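Local coordinates for haloacid delahogenase-like family hydrolase (Xanthomonas campestris pv. campestris, PDB 2PKE), which probably acts as a magnesium-dependent phosphatase of the haloacid dehalogenase-like hydrolase family, at the interface of chains A and B. Coordinates in Å, arbitrary orientation; residue numbers count along the deposited sequence, not the author numbering. Chains: chain A/B, Haloacid delahogenase-like family hydrolase.

Contact 1: the interface of chains A and B. Residues chain A 76, 80, 100, 104; chain B 68, 77, 80-81.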
loop_
_atom_site.group_PDB
_atom_site.type_symbol
_atom_site.label_atom_id
_atom_site.label_comp_id
_atom_site.label_asym_id
_atom_site.label_seq_id
_atom_site.Cartn_x
_atom_site.Cartn_y
_atom_site.Cartn_z
ATOM N N THR A 76 -11.296 -0.154 -11.447
ATOM C CA THR A 76 -12.040 -1.269 -12.059
ATOM C C THR A 76 -13.382 -1.556 -11.419
ATOM O O THR A 76 -14.396 -1.711 -12.119
ATOM C CB THR A 76 -11.233 -2.517 -12.050
ATOM O OG1 THR A 76 -10.002 -2.238 -12.735
ATOM C CG2 THR A 76 -11.972 -3.646 -12.767
ATOM N N ILE A 80 -17.154 -1.089 -12.908
ATOM C CA ILE A 80 -18.153 -2.168 -12.957
ATOM C C ILE A 80 -19.482 -1.567 -12.467
ATOM O O ILE A 80 -20.561 -1.697 -13.111
ATOM C CB ILE A 80 -17.730 -3.440 -12.126
ATOM C CG1 ILE A 80 -16.623 -4.239 -12.864
ATOM C CG2 ILE A 80 -18.960 -4.339 -11.857
ATOM C CD1 ILE A 80 -15.696 -5.101 -11.965
ATOM N N VAL A 100 -13.161 -6.104 -16.159
ATOM C CA VAL A 100 -12.112 -6.627 -15.273
ATOM C C VAL A 100 -10.776 -6.709 -16.032
ATOM O O VAL A 100 -9.739 -6.397 -15.465
ATOM C CB VAL A 100 -12.458 -8.005 -14.666
ATOM C CG1 VAL A 100 -11.212 -8.615 -13.920
ATOM C CG2 VAL A 100 -13.717 -7.899 -13.769
ATOM N N ARG A 104 -7.086 -5.401 -15.247
ATOM C CA ARG A 104 -5.915 -6.256 -15.264
ATOM C C ARG A 104 -4.812 -5.684 -16.132
ATOM O O ARG A 104 -3.630 -5.742 -15.750
ATOM C CB ARG A 104 -6.244 -7.670 -15.704
ATOM C CG ARG A 104 -5.135 -8.679 -15.351
ATOM C CD ARG A 104 -5.195 -9.948 -16.154
ATOM N NE ARG A 104 -6.579 -10.391 -16.322
ATOM C CZ ARG A 104 -7.329 -10.958 -15.371
ATOM N NH1 ARG A 104 -6.836 -11.206 -14.157
ATOM N NH2 ARG A 104 -8.584 -11.303 -15.648
ATOM N N PHE B 68 -5.239 -10.733 -8.632
ATOM C CA PHE B 68 -5.793 -9.425 -8.180
ATOM C C PHE B 68 -5.448 -9.000 -6.758
ATOM O O PHE B 68 -5.507 -7.805 -6.432
ATOM C CB PHE B 68 -7.294 -9.450 -8.264
ATOM C CG PHE B 68 -7.799 -9.530 -9.636
ATOM C CD1 PHE B 68 -7.605 -8.480 -10.503
ATOM C CD2 PHE B 68 -8.427 -10.666 -10.076
ATOM C CE1 PHE B 68 -8.068 -8.545 -11.794
ATOM C CE2 PHE B 68 -8.902 -10.752 -11.377
ATOM C CZ PHE B 68 -8.717 -9.688 -12.245
ATOM N N LEU B 77 -12.795 -8.580 -7.025
ATOM C CA LEU B 77 -12.534 -8.802 -8.456
ATOM C C LEU B 77 -12.419 -10.264 -8.702
ATOM O O LEU B 77 -12.924 -10.753 -9.696
ATOM C CB LEU B 77 -11.261 -8.095 -8.901
ATOM C CG LEU B 77 -11.354 -6.577 -8.894
ATOM C CD1 LEU B 77 -9.912 -5.949 -8.921
ATOM C CD2 LEU B 77 -12.169 -6.086 -10.054
ATOM N N ILE B 80 -15.795 -11.837 -8.541
ATOM C CA ILE B 80 -16.467 -11.504 -9.795
ATOM C C ILE B 80 -16.039 -12.372 -10.969
ATOM O O ILE B 80 -16.899 -12.906 -11.692
ATOM C CB ILE B 80 -16.315 -9.985 -10.141
ATOM C CG1 ILE B 80 -17.209 -9.120 -9.210
ATOM C CG2 ILE B 80 -16.739 -9.733 -11.562
ATOM C CD1 ILE B 80 -16.874 -7.618 -9.208
ATOM N N GLU B 81 -14.739 -12.512 -11.176
ATOM C CA GLU B 81 -14.234 -13.343 -12.279
ATOM C C GLU B 81 -14.686 -14.808 -12.102
ATOM O O GLU B 81 -15.079 -15.478 -13.055
ATOM C CB GLU B 81 -12.706 -13.310 -12.313
ATOM C CG GLU B 81 -12.063 -12.080 -12.939
ATOM C CD GLU B 81 -10.628 -12.380 -13.412
#
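B:Phe68 points its ring rim at helix 93-107 of chain A, where A:Val100 and A:Arg104 receive it one helical turn apart. In this haloacid dehalogenase-like hydrolase the patch belongs to a two-fold interface between helices of the two chains. The B:Phe68 side chain crosses those of A:Val100 and A:Arg104 at about a right angle, with CZ leading. The guanidinium of A:Arg104 is turned 45° from the ring plane, neither stacked flat nor fully edge-on, and its CZ lies 3.6 Å from CZ of B:Phe68. The chain of A:Arg104 bends at chi3 (-40°), which swings the guanidinium back toward the ring; this side chain is poorly ordered, and its exact placement is doubtful. B:Leu77, from the same chain as the ring, lays CB against one face, 3.8 Å above the plane and toward the rim.

A:Val100 sets CG1 anti to the backbone N (chi1 171°), which turns that methyl toward chain B, where it meets CG of B:Glu81 at 3.7 Å. B:Glu81 then runs on, extended, until CD lies in the plane of the guanidinium at its edge; its carboxylate oxygens are not modelled, so any pairing of charges there can only be inferred.

Between the 72-86 helices of the two chains, A:Ile80 and B:Ile80 reach toward each other tip to tip, CD1 to CD1 at 3.9 Å. Beside them B:Leu77 slants across A:Thr76, its CD2 touching CG2 of A:Thr76 at 3.7 Å.

Contact 2: the interface of chains A and B. Residues chain A 67-68, 74, 77; chain B 73, 104, 107, 139.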
loop_
_atom_site.group_PDB
_atom_site.type_symbol
_atom_site.label_atom_id
_atom_site.label_comp_id
_atom_site.label_asym_id
_atom_site.label_seq_id
_atom_site.Cartn_x
_atom_site.Cartn_y
_atom_site.Cartn_z
ATOM N N ILE A 67 -13.337 4.495 0.197
ATOM C CA ILE A 67 -13.065 3.116 0.617
ATOM C C ILE A 67 -11.911 2.435 -0.123
ATOM O O ILE A 67 -11.257 1.533 0.432
ATOM C CB ILE A 67 -14.344 2.199 0.598
ATOM C CG1 ILE A 67 -14.916 1.992 -0.789
ATOM C CG2 ILE A 67 -15.470 2.788 1.450
ATOM C CD1 ILE A 67 -15.941 0.876 -0.814
ATOM N N PHE A 68 -11.636 2.858 -1.356
ATOM C CA PHE A 68 -10.580 2.217 -2.157
ATOM C C PHE A 68 -9.263 2.946 -2.096
ATOM O O PHE A 68 -8.216 2.324 -2.334
ATOM C CB PHE A 68 -10.982 2.151 -3.633
ATOM C CG PHE A 68 -12.234 1.362 -3.890
ATOM C CD1 PHE A 68 -12.632 0.350 -3.072
ATOM C CD2 PHE A 68 -13.011 1.641 -5.006
ATOM C CE1 PHE A 68 -13.780 -0.368 -3.360
ATOM C CE2 PHE A 68 -14.154 0.920 -5.273
ATOM C CZ PHE A 68 -14.535 -0.060 -4.443
ATOM N N GLY A 74 -9.358 -0.056 -7.583
ATOM C CA GLY A 74 -10.580 0.660 -7.252
ATOM C C GLY A 74 -11.220 1.217 -8.501
ATOM O O GLY A 74 -12.437 1.252 -8.612
ATOM N N LEU A 77 -13.388 -1.583 -10.096
ATOM C CA LEU A 77 -14.617 -1.770 -9.322
ATOM C C LEU A 77 -15.599 -0.599 -9.498
ATOM O O LEU A 77 -16.814 -0.821 -9.598
ATOM C CB LEU A 77 -14.297 -1.963 -7.852
ATOM C CG LEU A 77 -13.627 -3.298 -7.536
ATOM C CD1 LEU A 77 -13.034 -3.156 -6.138
ATOM C CD2 LEU A 77 -14.577 -4.547 -7.666
ATOM N N LYS B 73 -10.368 -5.575 -2.082
ATOM C CA LYS B 73 -10.521 -5.224 -3.483
ATOM C C LYS B 73 -10.187 -6.402 -4.378
ATOM O O LYS B 73 -10.910 -6.699 -5.350
ATOM C CB LYS B 73 -9.635 -4.031 -3.827
ATOM C CG LYS B 73 -10.205 -2.724 -3.376
ATOM C CD LYS B 73 -9.237 -1.572 -3.720
ATOM C CE LYS B 73 -8.163 -1.417 -2.662
ATOM N NZ LYS B 73 -7.168 -0.388 -3.058
ATOM N N ARG B 104 -17.526 -3.977 -0.661
ATOM C CA ARG B 104 -17.724 -2.666 -0.061
ATOM C C ARG B 104 -18.030 -2.834 1.405
ATOM O O ARG B 104 -17.513 -2.108 2.207
ATOM C CB ARG B 104 -18.803 -1.865 -0.771
ATOM C CG ARG B 104 -19.316 -0.677 0.062
ATOM C CD ARG B 104 -20.577 0.015 -0.545
ATOM N NE ARG B 104 -20.449 0.135 -1.987
ATOM C CZ ARG B 104 -19.606 0.964 -2.582
ATOM N NH1 ARG B 104 -18.831 1.781 -1.882
ATOM N NH2 ARG B 104 -19.546 0.996 -3.891
ATOM N N LEU B 107 -14.816 -3.828 3.111
ATOM C CA LEU B 107 -13.940 -2.678 3.251
ATOM C C LEU B 107 -14.358 -1.700 4.345
ATOM O O LEU B 107 -13.521 -0.951 4.860
ATOM C CB LEU B 107 -13.850 -1.922 1.921
ATOM C CG LEU B 107 -12.895 -2.522 0.894
ATOM C CD1 LEU B 107 -13.208 -1.980 -0.455
ATOM C CD2 LEU B 107 -11.426 -2.275 1.269
ATOM N N PHE B 139 -4.262 1.502 1.669
ATOM C CA PHE B 139 -5.386 2.303 2.095
ATOM C C PHE B 139 -6.184 1.607 3.197
ATOM O O PHE B 139 -6.502 2.233 4.222
ATOM C CB PHE B 139 -6.305 2.646 0.896
ATOM C CG PHE B 139 -7.386 3.610 1.235
ATOM C CD1 PHE B 139 -7.141 4.965 1.189
ATOM C CD2 PHE B 139 -8.637 3.174 1.623
ATOM C CE1 PHE B 139 -8.132 5.889 1.508
ATOM C CE2 PHE B 139 -9.631 4.100 1.963
ATOM C CZ PHE B 139 -9.355 5.454 1.904
HETATM O O HOH W 1 -7.150 0.768 -6.025
#
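B:Lys73 reaches from helix 72-86 of chain B over A:Phe68 to the C-terminal end of helix 57-68 in chain A. Beyond CB, its CG touches two hydrophobic neighbours, 3.9 Å from CD1 of the A:Phe68 ring and 4.0 Å from the CD1 methyl of A:Leu77. CD continues past the ring, near CD1 and CB of A:Phe68. The chain bends at CG-CD (chi3 -84°), and CE approaches the A:Phe68 carbonyl before the terminal amine NZ donates a hydrogen bond to A:Phe68 O at 3.0 Å. The amine lies in the carbonyl plane on a lone pair, with a C=O...N angle of 143°. Water 1 lies 3.2 Å from B:Lys73 NZ and also bonds the backbone N of A:Gly74, tying the amine to the start of the next helix.

The A:Phe68 ring is held from other directions too. CD1 of B:Leu107 comes in at its edge, in plane, 3.4 Å from CE1, while CG1 of A:Ile67 rests against one face. A:Ile67 sets CD1 against B:Arg104, near both the guanidinium NH1 and the aliphatic CG (3.8 Å), the two side chains crossing at about a right angle. Farther out, A:Phe68 C lies 3.7 Å above the plane of the B:Phe139 ring, displaced toward the rim. Polar capping of a helix end and apolar packing thus join the two chains here, probably helping to fix the mutual placement of their helical regions.

Contact 1 and contact 2 lie side by side in one two-fold interface, the centres of their C-alpha atoms about 12 Å apart. Helices 72-86 and 93-107 serve both, and Phe68, Leu77 and Arg104 appear in each with the chains exchanged: chain B supplies Phe68 and Leu77 to contact 1, chain A to contact 2. The same residues therefore recur at symmetry-related positions, and both patches together sample one largely helical surface. Helix 57-68 of chain A and B:Phe139 of helix 138-147 take contact 2 beyond that pair of helices. Such a symmetric surface is compatible with a dimer, although the deposited assembly alone does not prove one in solution.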